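Local coordinates for Alr1585 protein (Nostoc sp., PDB 5C2I) that probably catalyses the haem-dependent oxidation of dyes and other substrates by hydrogen peroxide, as a tetrameric DyP-type peroxidase, at residues 48-53 with 174-179; 99-104 with 145-150; 297-302 with 312-317; 324-329 with 429-434. The protein carries 1 engineered substitution. All blocks are in the same frame, centred on the assembly; numbering follows the deposited sequence.

Overall arrangement
Two contacts lie in the N-terminal half of the chain and two in the C-terminal half, on opposite sides of its centre. Contacts 1 and 2 touch, their centres 11 Å apart: contact 1 includes the end of strand 42-50 and is backbone sheet pairing, while contact 2 packs beside that strand through His149 and Glu147, with side-chain capping and a histidine-carboxylate bond. Contact 3 folds one long loop on itself and contact 4 sets that loop against strand 428-431, chiefly by prolines, aromatic rings and aliphatic chains; Trp434 links them through Val298. Contacts 2 and 3 are buried, the Phe314 side chain coming within about 5 Å of the haem, whereas contacts 1 and 4 have partly exposed lysines whose amines bond to backbone carbonyls.

Contact 1. Residues 48-53 with 174-179; sequences LQFKPE and RQIAEI
Gln49 and Glu178 form a hydrogen-bonded antiparallel pair: Gln49 N donates to Glu178 O at 3.0 Å, and Glu178 N returns a bond to Gln49 O at 2.8 Å. Just past the strand, Lys51 N reaches Ile176 O at 3.0 Å, a nearly straight bond (167°) that meets the oxygen from above its carbonyl plane. The Lys51 side chain, extended beyond CG, carries its amine to the carbonyls at the C-terminal end of helix 159-176. There NZ donates to Arg174 O at 2.9 Å, in the carbonyl plane, and more weakly to Gln175 O. A positive group at this C-terminal helix end would probably sit well with the carbonyls that gather there. The bent Glu178 side chain crosses that of Lys51 at about a right angle; OE2 approaches CE at 3.4 Å but stays 4.3 Å from NZ, too far for a salt bridge. Glu178 OE1 also lies close to Glu178 OE1 of the second subunit, which may raise the affinity of these carboxylates for protons.

On the other face of the sheet the packing is apolar. Leu48 and Ile179 lie side by side, pointing the same way, and Phe50 sets CD1 against Ala177 CB at 3.8 Å while its edge points to Ile176 O. Strand 42-50 runs between strand 177-189 and strand 150-156 in the antiparallel sheet. Phe50 and Ile176 also pack on Val58 of helix 55-68, and Leu48 on Leu173 of helix 159-176.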
# COMPACT_ATOMS: atom_id res chain seq x y z
N LEU A 48 17.44 -30.66 -12.72
CA LEU A 48 17.60 -31.28 -14.00
C LEU A 48 18.15 -32.66 -13.95
O LEU A 48 19.00 -32.96 -13.14
CB LEU A 48 18.59 -30.47 -14.84
CG LEU A 48 18.35 -28.99 -14.94
CD1 LEU A 48 19.43 -28.38 -15.85
CD2 LEU A 48 16.96 -28.67 -15.49
N GLN A 49 17.63 -33.50 -14.85
CA GLN A 49 18.25 -34.76 -15.23
C GLN A 49 18.49 -34.73 -16.73
O GLN A 49 17.53 -34.64 -17.54
CB GLN A 49 17.35 -35.93 -14.91
CG GLN A 49 17.95 -37.30 -15.17
CD GLN A 49 16.94 -38.38 -14.83
OE1 GLN A 49 16.33 -38.95 -15.69
NE2 GLN A 49 16.75 -38.64 -13.55
N PHE A 50 19.75 -34.78 -17.11
CA PHE A 50 20.11 -34.71 -18.52
C PHE A 50 19.68 -35.97 -19.26
O PHE A 50 19.65 -37.07 -18.70
CB PHE A 50 21.62 -34.44 -18.68
CG PHE A 50 22.04 -33.12 -18.07
CD1 PHE A 50 21.49 -31.91 -18.53
CD2 PHE A 50 22.99 -33.06 -17.07
CE1 PHE A 50 21.86 -30.70 -17.97
CE2 PHE A 50 23.36 -31.85 -16.52
CZ PHE A 50 22.79 -30.67 -16.96
N LYS A 51 19.32 -35.81 -20.53
CA LYS A 51 18.74 -36.93 -21.28
C LYS A 51 19.85 -37.89 -21.74
O LYS A 51 20.95 -37.46 -22.12
CB LYS A 51 17.97 -36.43 -22.48
CG LYS A 51 16.75 -35.62 -22.10
CD LYS A 51 16.01 -35.16 -23.34
CE LYS A 51 14.71 -34.47 -22.99
NZ LYS A 51 14.09 -33.94 -24.23
N PRO A 52 19.58 -39.20 -21.68
CA PRO A 52 20.58 -40.20 -22.03
C PRO A 52 21.19 -40.00 -23.39
O PRO A 52 20.49 -39.61 -24.32
CB PRO A 52 19.80 -41.54 -22.00
CG PRO A 52 18.69 -41.30 -21.05
CD PRO A 52 18.35 -39.82 -21.15
N GLU A 53 22.50 -40.22 -23.49
CA GLU A 53 23.22 -40.24 -24.76
C GLU A 53 23.25 -38.88 -25.44
O GLU A 53 23.44 -38.82 -26.63
CB GLU A 53 22.60 -41.26 -25.73
CG GLU A 53 22.21 -42.58 -25.09
CD GLU A 53 23.38 -43.51 -24.90
OE1 GLU A 53 24.04 -43.82 -25.94
OE2 GLU A 53 23.60 -43.96 -23.74
N ARG A 174 14.94 -27.83 -22.44
CA ARG A 174 14.09 -29.00 -22.49
C ARG A 174 14.50 -29.97 -23.57
O ARG A 174 14.14 -31.14 -23.51
CB ARG A 174 12.63 -28.63 -22.73
CG ARG A 174 11.92 -28.12 -21.49
CD ARG A 174 10.46 -27.77 -21.78
NE ARG A 174 9.89 -27.20 -20.56
CZ ARG A 174 9.50 -25.95 -20.38
NH1 ARG A 174 9.54 -25.03 -21.39
NH2 ARG A 174 9.04 -25.62 -19.16
N GLN A 175 15.21 -29.49 -24.59
CA GLN A 175 15.67 -30.37 -25.66
C GLN A 175 16.66 -31.39 -25.13
O GLN A 175 16.73 -32.51 -25.62
CB GLN A 175 16.34 -29.56 -26.78
CG GLN A 175 15.40 -28.58 -27.47
CD GLN A 175 14.36 -29.30 -28.32
OE1 GLN A 175 13.16 -29.24 -28.03
NE2 GLN A 175 14.81 -30.01 -29.34
N ILE A 176 17.42 -30.99 -24.11
CA ILE A 176 18.54 -31.80 -23.62
C ILE A 176 18.42 -32.29 -22.17
O ILE A 176 19.29 -33.01 -21.68
CB ILE A 176 19.90 -31.07 -23.86
CG1 ILE A 176 19.95 -29.65 -23.27
CG2 ILE A 176 20.13 -30.93 -25.36
CD1 ILE A 176 20.37 -29.61 -21.81
N ALA A 177 17.35 -31.88 -21.47
CA ALA A 177 17.19 -32.22 -20.05
C ALA A 177 15.73 -32.36 -19.69
O ALA A 177 14.89 -31.64 -20.24
CB ALA A 177 17.82 -31.14 -19.18
N GLU A 178 15.45 -33.25 -18.75
CA GLU A 178 14.17 -33.29 -18.08
C GLU A 178 14.24 -32.33 -16.91
O GLU A 178 15.22 -32.35 -16.15
CB GLU A 178 13.89 -34.69 -17.52
CG GLU A 178 13.81 -35.78 -18.58
CD GLU A 178 12.64 -35.59 -19.53
OE1 GLU A 178 11.65 -34.98 -19.10
OE2 GLU A 178 12.73 -36.01 -20.70
N ILE A 179 13.25 -31.48 -16.76
CA ILE A 179 13.13 -30.70 -15.55
C ILE A 179 12.33 -31.57 -14.59
O ILE A 179 11.13 -31.74 -14.77
CB ILE A 179 12.44 -29.35 -15.85
CG1 ILE A 179 13.32 -28.52 -16.81
CG2 ILE A 179 12.18 -28.61 -14.57
CD1 ILE A 179 12.64 -27.28 -17.36

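Contact 2. Residues 99-104 with 145-150; sequences SRHGYE and QSEIHA
Ser99 meets the 145-150 loop through two hydrogen bonds. Its backbone N donates to His149 O at 2.9 Å, from well above the carbonyl plane, and its OG donates to Ile148 O at 2.6 Å. The same OG accepts from Gly102 N at 3.0 Å, so one hydroxyl, placed between the backbone N and the carbonyl carbon (chi1 70°), both caps the helix and ties it to the loop. A water bridges further out, donating to Ile148 O and lying 3.1 Å from His101 ND1.

Among the flat groups, the Glu147 carboxylate stacks on one face of the His101 ring, planes 22° apart, with CD 3.4 Å from His101 CD2. Arg100 NH1 lies over the opposite face of the ring, toward its rim. The carboxylate is also held by a hydrogen bond: His149 NE2 donates in its ring plane to Glu147 OE2 at 2.8 Å, on the anti side. His149 ND1 in turn bonds to Phe50 N, which should fix the rotation of the imidazole.

Close packing completes the joint: Gly102 CA makes a CH...O contact of 3.4 Å with His149 O, where a side chain on Gly102 would clash with that oxygen.

The arrangement is a serine N-cap with its capping bond on helix 100-105, set against a classic beta bulge in which His149 and Ala150 both face Leu48 of the neighbouring strand.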
# COMPACT_ATOMS: atom_id res chain seq x y z
N SER A 99 25.55 -31.93 -9.40
CA SER A 99 25.70 -33.02 -8.43
C SER A 99 26.84 -33.94 -8.86
O SER A 99 27.32 -33.86 -10.00
CB SER A 99 24.40 -33.85 -8.35
OG SER A 99 24.20 -34.61 -9.54
N ARG A 100 27.24 -34.84 -7.97
CA ARG A 100 28.19 -35.87 -8.38
C ARG A 100 27.67 -36.67 -9.57
O ARG A 100 28.42 -36.97 -10.53
CB ARG A 100 28.58 -36.80 -7.23
CG ARG A 100 29.59 -37.90 -7.67
CD ARG A 100 28.92 -39.21 -8.07
NE ARG A 100 28.26 -39.85 -6.91
CZ ARG A 100 27.53 -40.96 -6.92
NH1 ARG A 100 27.36 -41.68 -8.02
NH2 ARG A 100 27.04 -41.43 -5.77
N HIS A 101 26.38 -37.04 -9.55
CA HIS A 101 25.80 -37.79 -10.67
C HIS A 101 25.91 -36.97 -11.96
O HIS A 101 26.08 -37.52 -13.06
CB HIS A 101 24.34 -38.23 -10.40
CG HIS A 101 24.23 -39.50 -9.60
ND1 HIS A 101 23.83 -39.50 -8.27
CD2 HIS A 101 24.45 -40.79 -9.91
CE1 HIS A 101 23.79 -40.73 -7.81
NE2 HIS A 101 24.17 -41.54 -8.78
N GLY A 102 25.75 -35.67 -11.84
CA GLY A 102 25.87 -34.78 -12.99
C GLY A 102 27.26 -34.79 -13.60
O GLY A 102 27.41 -34.79 -14.80
N TYR A 103 28.28 -34.77 -12.76
CA TYR A 103 29.66 -34.92 -13.22
C TYR A 103 29.87 -36.23 -13.94
O TYR A 103 30.52 -36.27 -14.98
CB TYR A 103 30.64 -34.80 -12.04
CG TYR A 103 31.08 -33.36 -11.73
CD1 TYR A 103 32.18 -32.78 -12.38
CD2 TYR A 103 30.41 -32.60 -10.76
CE1 TYR A 103 32.59 -31.48 -12.06
CE2 TYR A 103 30.80 -31.30 -10.47
CZ TYR A 103 31.89 -30.75 -11.13
OH TYR A 103 32.25 -29.45 -10.84
N GLU A 104 29.28 -37.30 -13.42
CA GLU A 104 29.40 -38.61 -14.08
C GLU A 104 28.73 -38.59 -15.44
O GLU A 104 29.29 -39.12 -16.40
CB GLU A 104 28.86 -39.71 -13.19
CG GLU A 104 29.72 -39.97 -11.98
CD GLU A 104 29.13 -41.12 -11.16
OE1 GLU A 104 27.98 -41.06 -10.71
OE2 GLU A 104 29.79 -42.13 -10.99
N GLN A 145 13.04 -37.64 -5.76
CA GLN A 145 13.38 -39.05 -5.83
C GLN A 145 14.12 -39.42 -7.10
O GLN A 145 14.73 -40.47 -7.16
CB GLN A 145 12.14 -39.92 -5.67
CG GLN A 145 11.53 -39.75 -4.27
CD GLN A 145 10.46 -40.75 -3.94
OE1 GLN A 145 10.53 -41.89 -4.38
NE2 GLN A 145 9.45 -40.34 -3.20
N SER A 146 14.04 -38.58 -8.12
CA SER A 146 14.79 -38.80 -9.36
C SER A 146 16.28 -38.62 -9.12
O SER A 146 16.68 -37.98 -8.17
CB SER A 146 14.37 -37.78 -10.42
OG SER A 146 13.02 -38.05 -10.83
N GLU A 147 17.09 -39.18 -10.01
CA GLU A 147 18.51 -38.90 -10.02
C GLU A 147 18.66 -37.46 -10.57
O GLU A 147 18.23 -37.16 -11.67
CB GLU A 147 19.27 -39.89 -10.89
CG GLU A 147 20.75 -39.59 -10.96
CD GLU A 147 21.55 -40.62 -11.74
OE1 GLU A 147 21.49 -41.81 -11.36
OE2 GLU A 147 22.28 -40.23 -12.69
N ILE A 148 19.17 -36.58 -9.74
CA ILE A 148 19.32 -35.19 -10.09
C ILE A 148 20.76 -34.94 -10.52
O ILE A 148 21.70 -35.31 -9.80
CB ILE A 148 18.93 -34.31 -8.92
CG1 ILE A 148 17.44 -34.49 -8.63
CG2 ILE A 148 19.26 -32.84 -9.19
CD1 ILE A 148 16.99 -33.81 -7.35
N HIS A 149 20.92 -34.31 -11.68
CA HIS A 149 22.23 -33.98 -12.21
C HIS A 149 22.71 -32.58 -11.92
O HIS A 149 23.90 -32.31 -11.81
CB HIS A 149 22.26 -34.23 -13.73
CG HIS A 149 22.12 -35.67 -14.12
ND1 HIS A 149 21.70 -36.08 -15.35
CD2 HIS A 149 22.34 -36.81 -13.42
CE1 HIS A 149 21.67 -37.39 -15.41
NE2 HIS A 149 22.06 -37.86 -14.25
N ALA A 150 21.76 -31.64 -11.86
CA ALA A 150 22.09 -30.24 -11.81
C ALA A 150 20.95 -29.41 -11.29
O ALA A 150 19.79 -29.85 -11.29
CB ALA A 150 22.50 -29.76 -13.20
O HOH W 1 22.16 -36.99 -7.65

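Contact 3. Residues 297-302 with 312-317; sequences PVTLSD and NNFNYD
Phe314 offers one ring face to Pro297 and takes Tyr316 at its edge. Over the face sits Pro297 CB, 4.0 Å from the ring centroid and 15° off the normal, a CH-pi contact. Toward the rim Pro297 CG comes nearer still, 3.5 Å from Phe314 CE1. Pro297 CB and Thr299 CG2 lie on the same side of the ring, the proline over the face and the methyl obliquely; Phe314 CG stands between the backbone N and the carbonyl carbon (chi1 64°), which brings it toward both. Tyr316 CZ lies in the ring plane, at the edge. The Tyr316 ring is itself met at its edge by Thr299 OG1, 3.6 Å from Tyr316 CD1.

Thr299 divides its two branches. The methyl CG2 approaches Phe314 CD2 at 3.6 Å, while the hydroxyl turns to Asp319 for its hydrogen bond. Leu300 closes the side near the backbone, CD1 lying 4.0 Å from Phe314 CB, and packs as well on Val220 of the third subunit. An alanine in place of Phe314 would probably open a gap beside Pro297 and Thr299 CG2 and on the side toward Tyr316.

Residues 312-317 are braced by their own polar groups: Asp317 N donates to Asn315 OD1 at 2.9 Å, an Asx turn, and Asn313 is the centre of an inverse gamma turn. Arg337 holds Asn312 and the Phe314 carbonyl from beyond the contact. With its side chain about 5 Å from the haem, Phe314 belongs to an apolar packing within the long connection between helices 281-289 and 330-334 that borders the haem pocket of this DyP-type peroxidase.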
# COMPACT_ATOMS: atom_id res chain seq x y z
N PRO A 297 17.95 -11.35 20.97
CA PRO A 297 18.53 -12.57 21.54
C PRO A 297 18.05 -12.84 22.96
O PRO A 297 18.06 -11.93 23.81
CB PRO A 297 20.04 -12.27 21.56
CG PRO A 297 20.22 -11.19 20.53
CD PRO A 297 18.97 -10.35 20.65
N VAL A 298 17.57 -14.04 23.21
CA VAL A 298 17.01 -14.37 24.51
C VAL A 298 18.13 -14.45 25.57
O VAL A 298 17.84 -14.35 26.75
CB VAL A 298 16.15 -15.67 24.47
CG1 VAL A 298 17.01 -16.91 24.41
CG2 VAL A 298 15.20 -15.72 25.67
N THR A 299 19.39 -14.59 25.16
CA THR A 299 20.49 -14.54 26.14
C THR A 299 20.56 -13.14 26.77
O THR A 299 21.01 -13.00 27.88
CB THR A 299 21.86 -15.04 25.57
OG1 THR A 299 22.75 -15.29 26.66
CG2 THR A 299 22.48 -14.05 24.62
N LEU A 300 20.09 -12.13 26.03
CA LEU A 300 20.21 -10.75 26.47
C LEU A 300 18.97 -10.20 27.12
O LEU A 300 19.06 -9.21 27.83
CB LEU A 300 20.59 -9.84 25.29
CG LEU A 300 21.90 -10.14 24.55
CD1 LEU A 300 22.12 -9.11 23.45
CD2 LEU A 300 23.10 -10.17 25.50
N SER A 301 17.81 -10.81 26.90
CA SER A 301 16.57 -10.21 27.30
C SER A 301 15.50 -11.26 27.46
O SER A 301 15.43 -12.19 26.67
CB SER A 301 16.08 -9.20 26.24
OG SER A 301 14.87 -8.58 26.64
N ASP A 302 14.62 -11.04 28.43
CA ASP A 302 13.40 -11.83 28.58
C ASP A 302 12.17 -11.20 27.95
O ASP A 302 11.05 -11.71 28.07
CB ASP A 302 13.13 -12.17 30.07
CG ASP A 302 12.71 -10.98 30.92
OD1 ASP A 302 12.89 -9.81 30.56
OD2 ASP A 302 12.16 -11.26 31.99
N ASN A 312 23.38 -8.72 16.52
CA ASN A 312 24.13 -9.97 16.52
C ASN A 312 25.33 -9.94 17.42
O ASN A 312 26.17 -10.88 17.40
CB ASN A 312 24.54 -10.35 15.09
CG ASN A 312 24.77 -11.85 14.96
OD1 ASN A 312 24.05 -12.65 15.56
ND2 ASN A 312 25.79 -12.22 14.24
N ASN A 313 25.40 -8.88 18.23
CA ASN A 313 26.59 -8.66 18.99
C ASN A 313 26.44 -9.28 20.36
O ASN A 313 26.18 -8.60 21.33
CB ASN A 313 26.92 -7.19 19.12
CG ASN A 313 28.26 -6.98 19.76
OD1 ASN A 313 29.26 -7.61 19.35
ND2 ASN A 313 28.34 -6.07 20.74
N PHE A 314 26.63 -10.59 20.43
CA PHE A 314 26.57 -11.23 21.70
C PHE A 314 27.30 -12.52 21.65
O PHE A 314 27.61 -13.06 20.57
CB PHE A 314 25.11 -11.47 22.12
CG PHE A 314 24.35 -12.42 21.24
CD1 PHE A 314 23.73 -11.98 20.09
CD2 PHE A 314 24.30 -13.77 21.54
CE1 PHE A 314 23.06 -12.87 19.26
CE2 PHE A 314 23.63 -14.65 20.72
CZ PHE A 314 23.00 -14.20 19.56
N ASN A 315 27.57 -13.00 22.85
CA ASN A 315 28.04 -14.36 22.98
C ASN A 315 27.31 -14.88 24.22
O ASN A 315 26.39 -14.22 24.73
CB ASN A 315 29.58 -14.40 23.07
CG ASN A 315 30.12 -13.53 24.19
OD1 ASN A 315 29.65 -13.62 25.31
ND2 ASN A 315 31.06 -12.66 23.88
N TYR A 316 27.68 -16.05 24.69
CA TYR A 316 26.95 -16.58 25.83
C TYR A 316 27.79 -16.51 27.14
O TYR A 316 27.46 -17.19 28.14
CB TYR A 316 26.54 -18.00 25.51
CG TYR A 316 25.62 -18.09 24.30
CD1 TYR A 316 24.35 -17.52 24.34
CD2 TYR A 316 26.00 -18.75 23.14
CE1 TYR A 316 23.50 -17.61 23.24
CE2 TYR A 316 25.16 -18.83 22.01
CZ TYR A 316 23.93 -18.25 22.06
OH TYR A 316 23.09 -18.33 20.96
N ASP A 317 28.81 -15.65 27.15
CA ASP A 317 29.68 -15.45 28.32
C ASP A 317 28.94 -14.91 29.54
O ASP A 317 29.37 -15.17 30.65
CB ASP A 317 30.89 -14.53 28.01
CG ASP A 317 31.90 -15.15 27.02
OD1 ASP A 317 31.70 -16.26 26.50
OD2 ASP A 317 32.91 -14.47 26.70

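Contact 4. Residues 324-329 with 429-434; sequences KCPFHS and KWPKKW
Lys324 and Trp434 have CA atoms 5.2 Å apart, while Pro326, which opens the type I beta turn 326-329, stays 7.0 Å (CA to CA) from Trp430 of strand 428-431. The Lys324 chain, extended beyond CG, passes over one face of the Trp434 indole: CG is 3.7 Å from the centroid of its six-membered ring in a CH-pi contact, and CD and CE continue toward CH2. Beyond the ring, NZ reaches Gly318 O. Trp434 NE1 bonds to Val298 O, fixing the indole; an alanine here would probably leave that carbonyl without this donor and the methylenes of Lys324 without their ring.

At the other end His328 meets Trp430 edge-to-face. Its NE2 lies over the six-membered ring, 3.2 Å from Trp430 CZ3, with the two planes at 58°. The His328 ring also has Lys429 O at its edge, 3.2 Å from CE1, and Pro326 CB over one face. A water links the segments, 2.7 Å from His328 ND1 and accepting from Lys429 N at 2.8 Å. Between the two aromatic sites, Pro326 CG packs on Pro431 CD at 3.7 Å.

Strand 428-431 pairs with strand 439-442, where Tyr442 O accepts from Trp430 NE1. Helix 281-289 lies against both segments: Leu287 touches Pro326 and Trp430, and Ile288 touches Trp430. The turn leads directly into helix 330-334.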
# COMPACT_ATOMS: atom_id res chain seq x y z
N LYS A 324 19.30 -18.26 30.59
CA LYS A 324 18.63 -17.23 29.80
C LYS A 324 18.33 -17.80 28.41
O LYS A 324 17.15 -17.96 28.03
CB LYS A 324 19.48 -15.94 29.78
CG LYS A 324 19.75 -15.36 31.17
CD LYS A 324 20.90 -14.38 31.13
CE LYS A 324 21.12 -13.64 32.43
NZ LYS A 324 22.39 -12.88 32.31
N CYS A 325 19.38 -18.10 27.66
CA CYS A 325 19.27 -18.89 26.43
C CYS A 325 19.67 -20.33 26.72
O CYS A 325 20.86 -20.62 26.95
CB CYS A 325 20.17 -18.35 25.33
SG CYS A 325 19.93 -19.26 23.77
N PRO A 326 18.68 -21.24 26.73
CA PRO A 326 19.02 -22.63 26.98
C PRO A 326 20.04 -23.22 26.03
O PRO A 326 20.14 -22.81 24.86
CB PRO A 326 17.66 -23.34 26.81
CG PRO A 326 16.68 -22.33 27.28
CD PRO A 326 17.24 -21.03 26.68
N PHE A 327 20.76 -24.27 26.48
CA PHE A 327 21.67 -24.97 25.59
C PHE A 327 20.98 -25.60 24.38
O PHE A 327 21.59 -25.80 23.34
CB PHE A 327 22.44 -26.06 26.37
CG PHE A 327 23.51 -25.53 27.30
CD1 PHE A 327 24.58 -24.81 26.81
CD2 PHE A 327 23.51 -25.90 28.65
CE1 PHE A 327 25.60 -24.38 27.66
CE2 PHE A 327 24.53 -25.50 29.50
CZ PHE A 327 25.58 -24.74 28.99
N HIS A 328 19.70 -25.91 24.51
CA HIS A 328 19.00 -26.52 23.40
C HIS A 328 18.47 -25.55 22.34
O HIS A 328 18.03 -26.02 21.30
CB HIS A 328 17.85 -27.40 23.91
CG HIS A 328 16.77 -26.61 24.59
ND1 HIS A 328 16.56 -26.64 25.94
CD2 HIS A 328 15.86 -25.76 24.09
CE1 HIS A 328 15.55 -25.84 26.25
NE2 HIS A 328 15.12 -25.29 25.14
N SER A 329 18.44 -24.24 22.61
CA SER A 329 17.83 -23.30 21.71
C SER A 329 18.55 -23.36 20.37
O SER A 329 19.77 -23.51 20.32
CB SER A 329 17.86 -21.89 22.29
OG SER A 329 17.17 -21.81 23.54
N LYS A 429 14.98 -29.28 28.67
CA LYS A 429 14.77 -28.69 30.00
C LYS A 429 14.67 -27.19 29.85
O LYS A 429 15.59 -26.57 29.32
CB LYS A 429 15.93 -29.04 30.92
CG LYS A 429 16.00 -30.54 31.21
CD LYS A 429 17.07 -30.87 32.24
CE LYS A 429 18.45 -30.80 31.65
NZ LYS A 429 19.38 -31.59 32.50
N TRP A 430 13.57 -26.62 30.30
CA TRP A 430 13.24 -25.21 30.08
C TRP A 430 13.28 -24.47 31.40
O TRP A 430 12.71 -24.95 32.40
CB TRP A 430 11.85 -25.13 29.46
CG TRP A 430 11.72 -26.02 28.25
CD1 TRP A 430 11.52 -27.36 28.24
CD2 TRP A 430 11.80 -25.63 26.87
NE1 TRP A 430 11.43 -27.83 26.95
CE2 TRP A 430 11.63 -26.79 26.09
CE3 TRP A 430 11.99 -24.40 26.21
CZ2 TRP A 430 11.66 -26.77 24.69
CZ3 TRP A 430 12.02 -24.37 24.85
CH2 TRP A 430 11.84 -25.55 24.09
N PRO A 431 13.94 -23.30 31.44
CA PRO A 431 13.96 -22.54 32.68
C PRO A 431 12.58 -21.97 33.00
O PRO A 431 11.94 -21.39 32.14
CB PRO A 431 14.99 -21.42 32.40
CG PRO A 431 15.82 -21.93 31.24
CD PRO A 431 14.79 -22.68 30.41
N LYS A 432 12.09 -22.21 34.21
CA LYS A 432 10.82 -21.64 34.62
C LYS A 432 10.87 -20.12 34.65
O LYS A 432 9.90 -19.45 34.29
CB LYS A 432 10.42 -22.18 36.01
CG LYS A 432 10.17 -23.67 36.04
CD LYS A 432 9.67 -24.09 37.42
CE LYS A 432 9.58 -25.59 37.48
NZ LYS A 432 8.97 -26.08 38.73
N LYS A 433 11.98 -19.58 35.17
CA LYS A 433 12.14 -18.13 35.31
C LYS A 433 13.48 -17.81 34.66
O LYS A 433 14.49 -18.33 35.04
CB LYS A 433 12.17 -17.72 36.79
CG LYS A 433 10.83 -17.93 37.48
CD LYS A 433 9.87 -16.79 37.08
CE LYS A 433 9.88 -15.64 38.08
NZ LYS A 433 8.97 -14.53 37.65
N TRP A 434 13.42 -16.95 33.66
CA TRP A 434 14.56 -16.51 32.92
C TRP A 434 15.64 -16.02 33.86
O TRP A 434 15.38 -15.24 34.74
CB TRP A 434 14.11 -15.38 31.98
CG TRP A 434 15.13 -14.85 31.03
CD1 TRP A 434 15.32 -15.25 29.74
CD2 TRP A 434 16.04 -13.78 31.27
NE1 TRP A 434 16.29 -14.47 29.13
CE2 TRP A 434 16.77 -13.58 30.06
CE3 TRP A 434 16.34 -12.99 32.37
CZ2 TRP A 434 17.78 -12.62 29.93
CZ3 TRP A 434 17.35 -12.01 32.24
CH2 TRP A 434 18.05 -11.84 31.01
O HOH W 2 17.46 -28.59 27.57